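Local coordinates for glutaredoxin-like protein NrdH (PDB 1H75) that probably carries electrons to the NrdEF ribonucleotide reductase system through a redox-active pair of cysteines, as a small glutaredoxin-like protein of thioredoxin-like activity, at residues 59-62 with 63-67; 46-50 with 51-55; 19-23 with 24-28. All blocks are in the same frame, centred on the assembly; numbering follows the deposited sequence.

Interaction 1: residues 59-62 with 63-67; sequences LSWS and GFRPD
Trp-61 and Arg-65 meet four residues apart, at the strand-to-helix junction where edge strand 59-62 of the thioredoxin-fold sheet passes into the short helix 66-69. The pyrrole side of the indole does the touching: CD1 of Trp-61 lies 3.7 Å from CB of Arg-65, with NE1 at a like distance and CG of Arg-65 only slightly farther. The approach is oblique, and the ring and guanidinium planes stand 46° apart, so the evidence is for an aliphatic contact and not a stacked one. No direct hydrogen bond joins the two segments; two waters do that work. The first lies in the indole plane, accepts from NE1 of Trp-61 at 2.9 Å, also accepts from the backbone N of Arg-65, and donates to O of Gly-63 at 2.7 Å. The second links O of Ser-62 to NH1 of Arg-65. Bends at chi2 and chi3 (both near -65°) fold the arginine back on itself, which carries NH1 round to this second water. Arg-65 also grips Asp-67 side-on: NE of Arg-65 reaches OD2 of Asp-67 at 2.8 Å, and NH2 of Arg-65 reaches OD1 of Asp-67 at 2.8 Å in a nearly straight bond (176°). Because both nitrogens hold the carboxylate close to the guanidinium plane, rotation of the charged group is restricted. Farther out, Met-68 and Ile-69 pack on Trp-61. Gly-63 suits the turn: its phi is positive, and a CB would run into O of Ser-62. Arg-65 occupies the N-cap position, and Asp-67 in the first turn probably gains from the helix dipole as well as from its arginine. Two waters thus satisfy O of Ser-62, O of Gly-63 and N of Arg-65, while N of Phe-64 is taken by Gln-13; the ion pair probably helps to hold the folded arginine, whose CB and CG lie against the indole.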
ATOM      1  N   LEU A  59       0.421   7.224   8.265  1.00 16.14           N
ATOM      2  CA  LEU A  59      -0.698   6.980   7.363  1.00 14.50           C
ATOM      3  C   LEU A  59      -0.905   5.500   7.072  1.00 15.70           C
ATOM      4  O   LEU A  59       0.049   4.741   6.958  1.00 13.66           O
ATOM      5  CB  LEU A  59      -0.466   7.716   6.041  1.00 15.24           C
ATOM      6  CG  LEU A  59      -0.169   9.211   6.192  1.00 16.27           C
ATOM      7  CD1 LEU A  59      -0.032   9.853   4.821  1.00 17.31           C
ATOM      8  CD2 LEU A  59      -1.288   9.895   6.954  1.00 16.57           C
ATOM      9  N   SER A  60      -2.164   5.104   6.939  1.00 14.07           N
ATOM     10  CA  SER A  60      -2.494   3.712   6.642  1.00 15.09           C
ATOM     11  C   SER A  60      -3.872   3.696   6.010  1.00 18.01           C
ATOM     12  O   SER A  60      -4.847   4.135   6.628  1.00 21.19           O
ATOM     13  CB  SER A  60      -2.497   2.872   7.922  1.00 15.75           C
ATOM     14  OG  SER A  60      -3.559   3.236   8.791  1.00 20.96           O
ATOM     15  N   TRP A  61      -3.956   3.197   4.783  1.00 13.03           N
ATOM     16  CA  TRP A  61      -5.230   3.184   4.101  1.00 11.10           C
ATOM     17  C   TRP A  61      -5.334   1.970   3.200  1.00 11.58           C
ATOM     18  O   TRP A  61      -4.336   1.295   2.926  1.00 11.59           O
ATOM     19  CB  TRP A  61      -5.402   4.449   3.256  1.00 11.87           C
ATOM     20  CG  TRP A  61      -4.494   4.564   2.063  1.00 12.40           C
ATOM     21  CD1 TRP A  61      -4.698   4.053   0.820  1.00 10.88           C
ATOM     22  CD2 TRP A  61      -3.248   5.259   2.016  1.00 11.40           C
ATOM     23  NE1 TRP A  61      -3.650   4.381  -0.015  1.00 11.24           N
ATOM     24  CE2 TRP A  61      -2.744   5.127   0.702  1.00 13.45           C
ATOM     25  CE3 TRP A  61      -2.506   5.989   2.961  1.00 12.59           C
ATOM     26  CZ2 TRP A  61      -1.532   5.701   0.300  1.00 11.75           C
ATOM     27  CZ3 TRP A  61      -1.295   6.565   2.561  1.00 13.77           C
ATOM     28  CH2 TRP A  61      -0.817   6.419   1.240  1.00 12.28           C
ATOM     29  N   SER A  62      -6.546   1.731   2.723  1.00 12.39           N
ATOM     30  CA  SER A  62      -6.792   0.594   1.829  1.00 12.24           C
ATOM     31  C   SER A  62      -7.459   1.042   0.534  1.00 12.90           C
ATOM     32  O   SER A  62      -8.052   2.110   0.487  1.00 14.15           O
ATOM     33  CB  SER A  62      -7.675  -0.445   2.524  1.00 11.75           C
ATOM     34  OG  SER A  62      -8.942   0.081   2.911  1.00 13.74           O
ATOM     35  N   GLY A  63      -7.362   0.203  -0.498  1.00 15.12           N
ATOM     36  CA  GLY A  63      -7.943   0.528  -1.797  1.00 16.32           C
ATOM     37  C   GLY A  63      -7.048   1.489  -2.552  1.00 17.80           C
ATOM     38  O   GLY A  63      -6.014   1.901  -2.026  1.00 16.78           O
ATOM     39  N   PHE A  64      -7.421   1.814  -3.791  1.00 17.12           N
ATOM     40  CA  PHE A  64      -6.660   2.760  -4.607  1.00 17.81           C
ATOM     41  C   PHE A  64      -7.102   4.164  -4.194  1.00 15.80           C
ATOM     42  O   PHE A  64      -8.255   4.565  -4.407  1.00 16.66           O
ATOM     43  CB  PHE A  64      -6.933   2.537  -6.091  1.00 17.21           C
ATOM     44  CG  PHE A  64      -6.260   3.550  -6.989  1.00 19.37           C
ATOM     45  CD1 PHE A  64      -4.879   3.729  -6.943  1.00 20.43           C
ATOM     46  CD2 PHE A  64      -7.010   4.297  -7.894  1.00 21.94           C
ATOM     47  CE1 PHE A  64      -4.246   4.641  -7.789  1.00 22.06           C
ATOM     48  CE2 PHE A  64      -6.389   5.211  -8.745  1.00 23.18           C
ATOM     49  CZ  PHE A  64      -5.006   5.382  -8.691  1.00 22.96           C
ATOM     50  N   ARG A  65      -6.181   4.902  -3.581  1.00 14.47           N
ATOM     51  CA  ARG A  65      -6.446   6.237  -3.084  1.00 14.46           C
ATOM     52  C   ARG A  65      -5.412   7.244  -3.565  1.00 14.10           C
ATOM     53  O   ARG A  65      -4.436   7.526  -2.869  1.00 14.10           O
ATOM     54  CB  ARG A  65      -6.476   6.222  -1.554  1.00 15.26           C
ATOM     55  CG  ARG A  65      -7.704   5.515  -0.947  1.00 15.43           C
ATOM     56  CD  ARG A  65      -8.979   6.297  -1.229  1.00 15.67           C
ATOM     57  NE  ARG A  65      -8.941   7.618  -0.607  1.00 16.57           N
ATOM     58  CZ  ARG A  65      -9.285   7.872   0.658  1.00 15.01           C
ATOM     59  NH1 ARG A  65      -9.716   6.894   1.456  1.00 15.29           N
ATOM     60  NH2 ARG A  65      -9.158   9.102   1.134  1.00 16.85           N
ATOM     61  N   PRO A  66      -5.606   7.785  -4.773  1.00 15.44           N
ATOM     62  CA  PRO A  66      -4.690   8.774  -5.351  1.00 15.16           C
ATOM     63  C   PRO A  66      -4.477   9.931  -4.375  1.00 14.66           C
ATOM     64  O   PRO A  66      -3.379  10.458  -4.245  1.00 15.28           O
ATOM     65  CB  PRO A  66      -5.436   9.266  -6.589  1.00 16.50           C
ATOM     66  CG  PRO A  66      -6.292   8.144  -6.960  1.00 18.73           C
ATOM     67  CD  PRO A  66      -6.745   7.515  -5.668  1.00 16.60           C
ATOM     68  N   ASP A  67      -5.552  10.336  -3.700  1.00 13.37           N
ATOM     69  CA  ASP A  67      -5.445  11.456  -2.774  1.00 14.15           C
ATOM     70  C   ASP A  67      -4.534  11.188  -1.591  1.00 14.29           C
ATOM     71  O   ASP A  67      -3.887  12.110  -1.063  1.00 15.50           O
ATOM     72  CB  ASP A  67      -6.826  11.878  -2.277  1.00 13.34           C
ATOM     73  CG  ASP A  67      -7.586  10.758  -1.596  1.00 14.64           C
ATOM     74  OD1 ASP A  67      -8.252  11.060  -0.584  1.00 18.53           O
ATOM     75  OD2 ASP A  67      -7.567   9.596  -2.069  1.00 14.04           O
TER
HETATM   76  O   HOH W   1      -3.816   3.322  -2.750  1.00 14.31           O
HETATM   77  O   HOH W   2      -9.843   4.025   1.249  1.00 20.26           O

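Interaction 2: residues 46-50 with 51-55; sequences QGFRQ and LPVVI
Phe-48 lays one face of its ring on Val-53, five residues on, where the loop after helix 37-45 enters strand 53-56. From its base outward, CB of Phe-48 meets CG2 of Val-53 at 3.8 Å, and CG comes closer to the same methyl, at 3.6 Å. Beyond CG the partner changes: CE1, CE2 and CZ all face CG1 of Val-53, which stands 3.7 Å from the ring centroid and only 10° off the normal, a CH-pi contact over the face. Val-53 can offer both methyls because CG1 is anti to its backbone N (chi1 170°), with CG2 directed back toward the loop, where it also touches O of Gln-50. At the tip, CZ of Phe-48 has a looser contact with CD1 of Ile-55, at 4.3 Å. An alanine in place of Phe-48 is likely to leave the CG1 methyl of Val-53 without its aromatic cover and to open a gap between the loop and the strand. Between the two partners lies the cis peptide before Pro-52, whose ring touches Cys-14; a cis-proline ahead of this strand, beside the CxxC, is a hallmark of the thioredoxin fold. Dispersion and CH-pi attraction, not hydrogen bonds, therefore join the side chains across this turn.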
ATOM      1  N   GLN A  46      -6.160  -5.169  12.177  1.00 16.39           N
ATOM      2  CA  GLN A  46      -6.203  -3.707  12.174  1.00 17.00           C
ATOM      3  C   GLN A  46      -7.461  -3.217  11.462  1.00 16.68           C
ATOM      4  O   GLN A  46      -7.638  -2.015  11.232  1.00 16.00           O
ATOM      5  CB  GLN A  46      -4.967  -3.129  11.491  1.00 20.20           C
ATOM      6  CG  GLN A  46      -3.658  -3.431  12.218  1.00 24.94           C
ATOM      7  CD  GLN A  46      -3.663  -2.964  13.678  1.00 28.11           C
ATOM      8  OE1 GLN A  46      -3.463  -3.761  14.606  1.00 30.71           O
ATOM      9  NE2 GLN A  46      -3.880  -1.673  13.880  1.00 27.37           N
ATOM     10  N   GLY A  47      -8.297  -4.168  11.063  1.00 15.16           N
ATOM     11  CA  GLY A  47      -9.573  -3.840  10.453  1.00 15.23           C
ATOM     12  C   GLY A  47      -9.679  -3.648   8.955  1.00 15.17           C
ATOM     13  O   GLY A  47     -10.755  -3.334   8.457  1.00 14.77           O
ATOM     14  N   PHE A  48      -8.591  -3.852   8.225  1.00 14.45           N
ATOM     15  CA  PHE A  48      -8.650  -3.665   6.793  1.00 14.59           C
ATOM     16  C   PHE A  48      -9.493  -4.754   6.158  1.00 15.70           C
ATOM     17  O   PHE A  48      -9.463  -5.920   6.595  1.00 16.77           O
ATOM     18  CB  PHE A  48      -7.238  -3.684   6.226  1.00 14.57           C
ATOM     19  CG  PHE A  48      -6.432  -2.512   6.655  1.00 14.53           C
ATOM     20  CD1 PHE A  48      -5.415  -2.649   7.602  1.00 14.55           C
ATOM     21  CD2 PHE A  48      -6.702  -1.257   6.121  1.00 15.03           C
ATOM     22  CE1 PHE A  48      -4.683  -1.548   8.002  1.00 15.23           C
ATOM     23  CE2 PHE A  48      -5.980  -0.160   6.522  1.00 15.66           C
ATOM     24  CZ  PHE A  48      -4.969  -0.300   7.457  1.00 15.22           C
ATOM     25  N   ARG A  49     -10.237  -4.376   5.125  1.00 16.42           N
ATOM     26  CA  ARG A  49     -11.132  -5.323   4.447  1.00 18.21           C
ATOM     27  C   ARG A  49     -10.951  -5.366   2.931  1.00 19.48           C
ATOM     28  O   ARG A  49     -11.672  -6.074   2.224  1.00 18.17           O
ATOM     29  CB  ARG A  49     -12.594  -4.983   4.780  1.00 20.66           C
ATOM     30  CG  ARG A  49     -12.862  -4.822   6.270  1.00 23.63           C
ATOM     31  CD  ARG A  49     -14.258  -5.290   6.719  1.00 30.56           C
ATOM     32  NE  ARG A  49     -15.365  -4.861   5.864  1.00 30.67           N
ATOM     33  CZ  ARG A  49     -16.639  -5.163   6.107  1.00 35.58           C
ATOM     34  NH1 ARG A  49     -16.955  -5.887   7.174  1.00 36.95           N
ATOM     35  NH2 ARG A  49     -17.603  -4.753   5.292  1.00 35.09           N
ATOM     36  N   GLN A  50      -9.988  -4.609   2.418  1.00 19.03           N
ATOM     37  CA  GLN A  50      -9.747  -4.599   0.982  1.00 19.95           C
ATOM     38  C   GLN A  50      -8.279  -4.339   0.722  1.00 18.75           C
ATOM     39  O   GLN A  50      -7.563  -3.849   1.599  1.00 16.87           O
ATOM     40  CB  GLN A  50     -10.581  -3.516   0.300  1.00 22.73           C
ATOM     41  CG  GLN A  50     -10.197  -2.119   0.715  1.00 23.92           C
ATOM     42  CD  GLN A  50     -10.889  -1.031  -0.112  1.00 26.72           C
ATOM     43  OE1 GLN A  50     -10.738   0.156   0.171  1.00 26.84           O
ATOM     44  NE2 GLN A  50     -11.644  -1.435  -1.135  1.00 25.92           N
ATOM     45  N   LEU A  51      -7.832  -4.676  -0.481  1.00 18.60           N
ATOM     46  CA  LEU A  51      -6.448  -4.448  -0.865  1.00 18.57           C
ATOM     47  C   LEU A  51      -6.379  -3.415  -1.972  1.00 17.65           C
ATOM     48  O   LEU A  51      -7.362  -3.156  -2.673  1.00 18.18           O
ATOM     49  CB  LEU A  51      -5.801  -5.740  -1.354  1.00 19.24           C
ATOM     50  CG  LEU A  51      -5.664  -6.840  -0.307  1.00 20.14           C
ATOM     51  CD1 LEU A  51      -5.319  -8.160  -0.975  1.00 22.05           C
ATOM     52  CD2 LEU A  51      -4.582  -6.444   0.676  1.00 18.68           C
ATOM     53  N   PRO A  52      -5.220  -2.770  -2.111  1.00 17.16           N
ATOM     54  CA  PRO A  52      -4.022  -2.951  -1.295  1.00 14.68           C
ATOM     55  C   PRO A  52      -4.161  -2.217   0.039  1.00 14.71           C
ATOM     56  O   PRO A  52      -5.121  -1.489   0.265  1.00 14.01           O
ATOM     57  CB  PRO A  52      -2.947  -2.269  -2.136  1.00 15.73           C
ATOM     58  CG  PRO A  52      -3.731  -1.082  -2.698  1.00 13.77           C
ATOM     59  CD  PRO A  52      -5.008  -1.743  -3.151  1.00 15.32           C
ATOM     60  N   VAL A  53      -3.196  -2.433   0.916  1.00 12.45           N
ATOM     61  CA  VAL A  53      -3.135  -1.660   2.138  1.00 13.46           C
ATOM     62  C   VAL A  53      -1.784  -0.960   2.053  1.00 13.38           C
ATOM     63  O   VAL A  53      -0.753  -1.591   1.786  1.00 15.36           O
ATOM     64  CB  VAL A  53      -3.210  -2.510   3.421  1.00 13.08           C
ATOM     65  CG1 VAL A  53      -2.881  -1.632   4.635  1.00 14.59           C
ATOM     66  CG2 VAL A  53      -4.618  -3.060   3.585  1.00 13.89           C
ATOM     67  N   VAL A  54      -1.784   0.353   2.240  1.00 12.35           N
ATOM     68  CA  VAL A  54      -0.543   1.105   2.210  1.00 12.97           C
ATOM     69  C   VAL A  54      -0.260   1.624   3.595  1.00 13.11           C
ATOM     70  O   VAL A  54      -1.146   2.206   4.241  1.00 13.48           O
ATOM     71  CB  VAL A  54      -0.612   2.332   1.260  1.00 12.37           C
ATOM     72  CG1 VAL A  54       0.675   3.141   1.378  1.00 14.33           C
ATOM     73  CG2 VAL A  54      -0.845   1.885  -0.167  1.00 14.88           C
ATOM     74  N   ILE A  55       0.954   1.380   4.075  1.00 12.63           N
ATOM     75  CA  ILE A  55       1.366   1.865   5.395  1.00 14.05           C
ATOM     76  C   ILE A  55       2.602   2.722   5.156  1.00 14.72           C
ATOM     77  O   ILE A  55       3.586   2.269   4.557  1.00 14.42           O
ATOM     78  CB  ILE A  55       1.751   0.704   6.376  1.00 15.07           C
ATOM     79  CG1 ILE A  55       0.576  -0.241   6.599  1.00 16.36           C
ATOM     80  CG2 ILE A  55       2.244   1.286   7.703  1.00 16.73           C
ATOM     81  CD1 ILE A  55      -0.709   0.413   7.067  1.00 16.08           C
TER

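Interaction 3: residues 19-23 with 24-28; sequences RAMEN and RGFDF
The guanidinium of Arg-24 meets O of Ala-20 at its edge, in plane, whereas the ring of Phe-26 has CB of Arg-24 over one face and the ring of Phe-28 meets CG of Glu-22 at its edge. NH1 of Arg-24 donates to O of Ala-20 at 2.9 Å, 38° out of the carbonyl plane and hence not on a lone pair; the backbone N of Arg-24 adds a weak bond to that oxygen. Extended from CG to NE, the side chain of Arg-24 runs back alongside the last turn of helix 12-23, which brings NH1 to O of Ala-20. Water bridges NH1 to ND2 of Asn-23, while NE is taken by Asn-70, so the charged end has partners on more than one side.

Met-21 carries the apolar half. Its CB lies 3.6 Å from CE2 of Phe-28, and SD stands 4.6 Å from the centroid of that ring, 36° off the normal: an oblique Met-aromatic contact. With chi1 at 55°, CG of Phe-28 sits between the backbone N and the carbonyl carbon, and the ring is brought back against the helix. Phe-26 crosses Met-21 at about a right angle and stacks edge-to-face with His-73. Beyond these segments, Ile-3 and Ile-5 of strand 3-7 touch both Met-21 and Phe-28.

The backbone supplies the diagnostic bonds. N of Phe-26 reaches O of Met-21 at 3.0 Å, nearly straight, and N of Gly-25 reaches O of Glu-22 at 3.1 Å. The oxygen of Met-21 also accepts from N of Arg-24, which arrives from the opposite face of its plane. With Gly-25 at positive phi as the C-prime residue, this is a Schellman motif; it ends helix 12-23 and turns the chain toward strand 29-32 in the beta-alpha-beta unit of the thioredoxin fold.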
ATOM      1  N   ARG A  19       1.728   1.682  -9.773  1.00 18.63           N
ATOM      2  CA  ARG A  19       1.962   2.553 -10.919  1.00 20.89           C
ATOM      3  C   ARG A  19       1.940   4.029 -10.505  1.00 19.40           C
ATOM      4  O   ARG A  19       2.760   4.824 -10.967  1.00 20.15           O
ATOM      5  CB  ARG A  19       0.887   2.310 -11.983  1.00 23.18           C
ATOM      6  CG  ARG A  19       0.979   3.222 -13.207  1.00 29.89           C
ATOM      7  CD  ARG A  19       2.047   2.762 -14.193  1.00 32.86           C
ATOM      8  NE  ARG A  19       3.390   2.796 -13.624  1.00 37.01           N
ATOM      9  CZ  ARG A  19       4.501   2.569 -14.320  1.00 38.32           C
ATOM     10  NH1 ARG A  19       4.425   2.293 -15.620  1.00 39.49           N
ATOM     11  NH2 ARG A  19       5.685   2.600 -13.721  1.00 36.17           N
ATOM     12  N   ALA A  20       0.994   4.392  -9.647  1.00 17.54           N
ATOM     13  CA  ALA A  20       0.874   5.778  -9.192  1.00 16.47           C
ATOM     14  C   ALA A  20       2.116   6.187  -8.414  1.00 16.06           C
ATOM     15  O   ALA A  20       2.619   7.319  -8.559  1.00 14.51           O
ATOM     16  CB  ALA A  20      -0.366   5.941  -8.322  1.00 16.80           C
ATOM     17  N   MET A  21       2.609   5.283  -7.575  1.00 15.40           N
ATOM     18  CA  MET A  21       3.807   5.599  -6.802  1.00 16.99           C
ATOM     19  C   MET A  21       5.027   5.716  -7.724  1.00 16.78           C
ATOM     20  O   MET A  21       5.869   6.600  -7.548  1.00 17.75           O
ATOM     21  CB  MET A  21       4.024   4.537  -5.738  1.00 17.39           C
ATOM     22  CG  MET A  21       2.904   4.574  -4.710  1.00 16.73           C
ATOM     23  SD  MET A  21       3.455   3.946  -3.128  1.00 20.26           S
ATOM     24  CE  MET A  21       1.900   3.956  -2.177  1.00 18.30           C
ATOM     25  N   GLU A  22       5.122   4.827  -8.706  1.00 18.43           N
ATOM     26  CA  GLU A  22       6.237   4.873  -9.637  1.00 17.91           C
ATOM     27  C   GLU A  22       6.183   6.153 -10.466  1.00 18.56           C
ATOM     28  O   GLU A  22       7.223   6.745 -10.779  1.00 18.59           O
ATOM     29  CB  GLU A  22       6.211   3.634 -10.549  1.00 20.91           C
ATOM     30  CG  GLU A  22       6.446   2.335  -9.753  1.00 22.32           C
ATOM     31  CD  GLU A  22       6.220   1.062 -10.560  1.00 24.75           C
ATOM     32  OE1 GLU A  22       6.741   0.012 -10.127  1.00 30.63           O
ATOM     33  OE2 GLU A  22       5.525   1.092 -11.597  1.00 26.58           O
ATOM     34  N   ASN A  23       4.972   6.591 -10.802  1.00 16.84           N
ATOM     35  CA  ASN A  23       4.802   7.794 -11.598  1.00 17.73           C
ATOM     36  C   ASN A  23       5.304   9.026 -10.840  1.00 16.70           C
ATOM     37  O   ASN A  23       5.666  10.026 -11.457  1.00 16.39           O
ATOM     38  CB  ASN A  23       3.336   8.007 -11.983  1.00 19.31           C
ATOM     39  CG  ASN A  23       2.873   7.081 -13.092  1.00 20.22           C
ATOM     40  OD1 ASN A  23       3.685   6.406 -13.723  1.00 23.26           O
ATOM     41  ND2 ASN A  23       1.565   7.058 -13.342  1.00 22.29           N
ATOM     42  N   ARG A  24       5.344   8.937  -9.514  1.00 17.89           N
ATOM     43  CA  ARG A  24       5.791  10.055  -8.668  1.00 17.27           C
ATOM     44  C   ARG A  24       7.200   9.899  -8.122  1.00 17.83           C
ATOM     45  O   ARG A  24       7.647  10.682  -7.271  1.00 17.14           O
ATOM     46  CB  ARG A  24       4.814  10.236  -7.512  1.00 18.96           C
ATOM     47  CG  ARG A  24       3.397  10.596  -7.957  1.00 18.96           C
ATOM     48  CD  ARG A  24       2.414  10.337  -6.822  1.00 21.55           C
ATOM     49  NE  ARG A  24       1.082  10.881  -7.089  1.00 23.21           N
ATOM     50  CZ  ARG A  24       0.232  10.393  -7.984  1.00 22.57           C
ATOM     51  NH1 ARG A  24       0.565   9.337  -8.718  1.00 23.52           N
ATOM     52  NH2 ARG A  24      -0.958  10.966  -8.141  1.00 26.45           N
ATOM     53  N   GLY A  25       7.893   8.872  -8.597  1.00 16.68           N
ATOM     54  CA  GLY A  25       9.255   8.626  -8.156  1.00 17.09           C
ATOM     55  C   GLY A  25       9.408   8.218  -6.698  1.00 18.54           C
ATOM     56  O   GLY A  25      10.430   8.514  -6.070  1.00 19.43           O
ATOM     57  N   PHE A  26       8.405   7.534  -6.148  1.00 18.34           N
ATOM     58  CA  PHE A  26       8.478   7.081  -4.757  1.00 17.55           C
ATOM     59  C   PHE A  26       9.159   5.712  -4.623  1.00 19.47           C
ATOM     60  O   PHE A  26       9.047   4.861  -5.498  1.00 20.41           O
ATOM     61  CB  PHE A  26       7.078   6.926  -4.132  1.00 15.62           C
ATOM     62  CG  PHE A  26       6.265   8.195  -4.071  1.00 15.15           C
ATOM     63  CD1 PHE A  26       4.901   8.128  -3.805  1.00 17.43           C
ATOM     64  CD2 PHE A  26       6.847   9.439  -4.261  1.00 16.54           C
ATOM     65  CE1 PHE A  26       4.129   9.278  -3.727  1.00 15.31           C
ATOM     66  CE2 PHE A  26       6.076  10.605  -4.185  1.00 16.74           C
ATOM     67  CZ  PHE A  26       4.724  10.526  -3.920  1.00 15.54           C
ATOM     68  N   ASP A  27       9.874   5.505  -3.525  1.00 20.49           N
ATOM     69  CA  ASP A  27      10.485   4.203  -3.297  1.00 20.54           C
ATOM     70  C   ASP A  27       9.553   3.496  -2.337  1.00 19.98           C
ATOM     71  O   ASP A  27       9.076   4.100  -1.388  1.00 19.29           O
ATOM     72  CB  ASP A  27      11.868   4.333  -2.663  1.00 23.73           C
ATOM     73  CG  ASP A  27      12.881   4.907  -3.621  1.00 26.84           C
ATOM     74  OD1 ASP A  27      12.991   4.395  -4.755  1.00 29.88           O
ATOM     75  OD2 ASP A  27      13.562   5.876  -3.242  1.00 31.99           O
ATOM     76  N   PHE A  28       9.281   2.220  -2.595  1.00 17.94           N
ATOM     77  CA  PHE A  28       8.400   1.457  -1.718  1.00 19.49           C
ATOM     78  C   PHE A  28       8.740  -0.014  -1.778  1.00 20.29           C
ATOM     79  O   PHE A  28       9.440  -0.467  -2.686  1.00 20.47           O
ATOM     80  CB  PHE A  28       6.933   1.652  -2.123  1.00 18.29           C
ATOM     81  CG  PHE A  28       6.660   1.325  -3.557  1.00 19.72           C
ATOM     82  CD1 PHE A  28       6.340   0.028  -3.941  1.00 19.30           C
ATOM     83  CD2 PHE A  28       6.779   2.301  -4.536  1.00 19.56           C
ATOM     84  CE1 PHE A  28       6.145  -0.289  -5.282  1.00 20.75           C
ATOM     85  CE2 PHE A  28       6.589   1.997  -5.884  1.00 21.82           C
ATOM     86  CZ  PHE A  28       6.273   0.703  -6.260  1.00 22.19           C
TER
HETATM   87  O   HOH W   3      -0.432   8.526 -11.572  1.00 35.07           O

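Interactions 1 and 2 belong to neighbouring antiparallel strands, their centres about 9 Å apart: N of Val-54 lies 2.8 Å from O of Trp-61, and N of Gly-63 lies 2.9 Å from O of Pro-52, both probable backbone hydrogen bonds. Interaction 3, at the far end of helix 12-23, is centred about 14 Å from interaction 1 and 19 Å from interaction 2, yet packing reaches both, through CB of Ala-20 to CE1 of Phe-64 (4.1 Å) and CE of Met-21 to CG1 of Val-54 (3.8 Å). The probable redox pair lies at that helix's start, Cys-11 just before it and Cys-14 in its first turn; interaction 2 reaches it through its cis-proline, and Gly-63 lies near without touching.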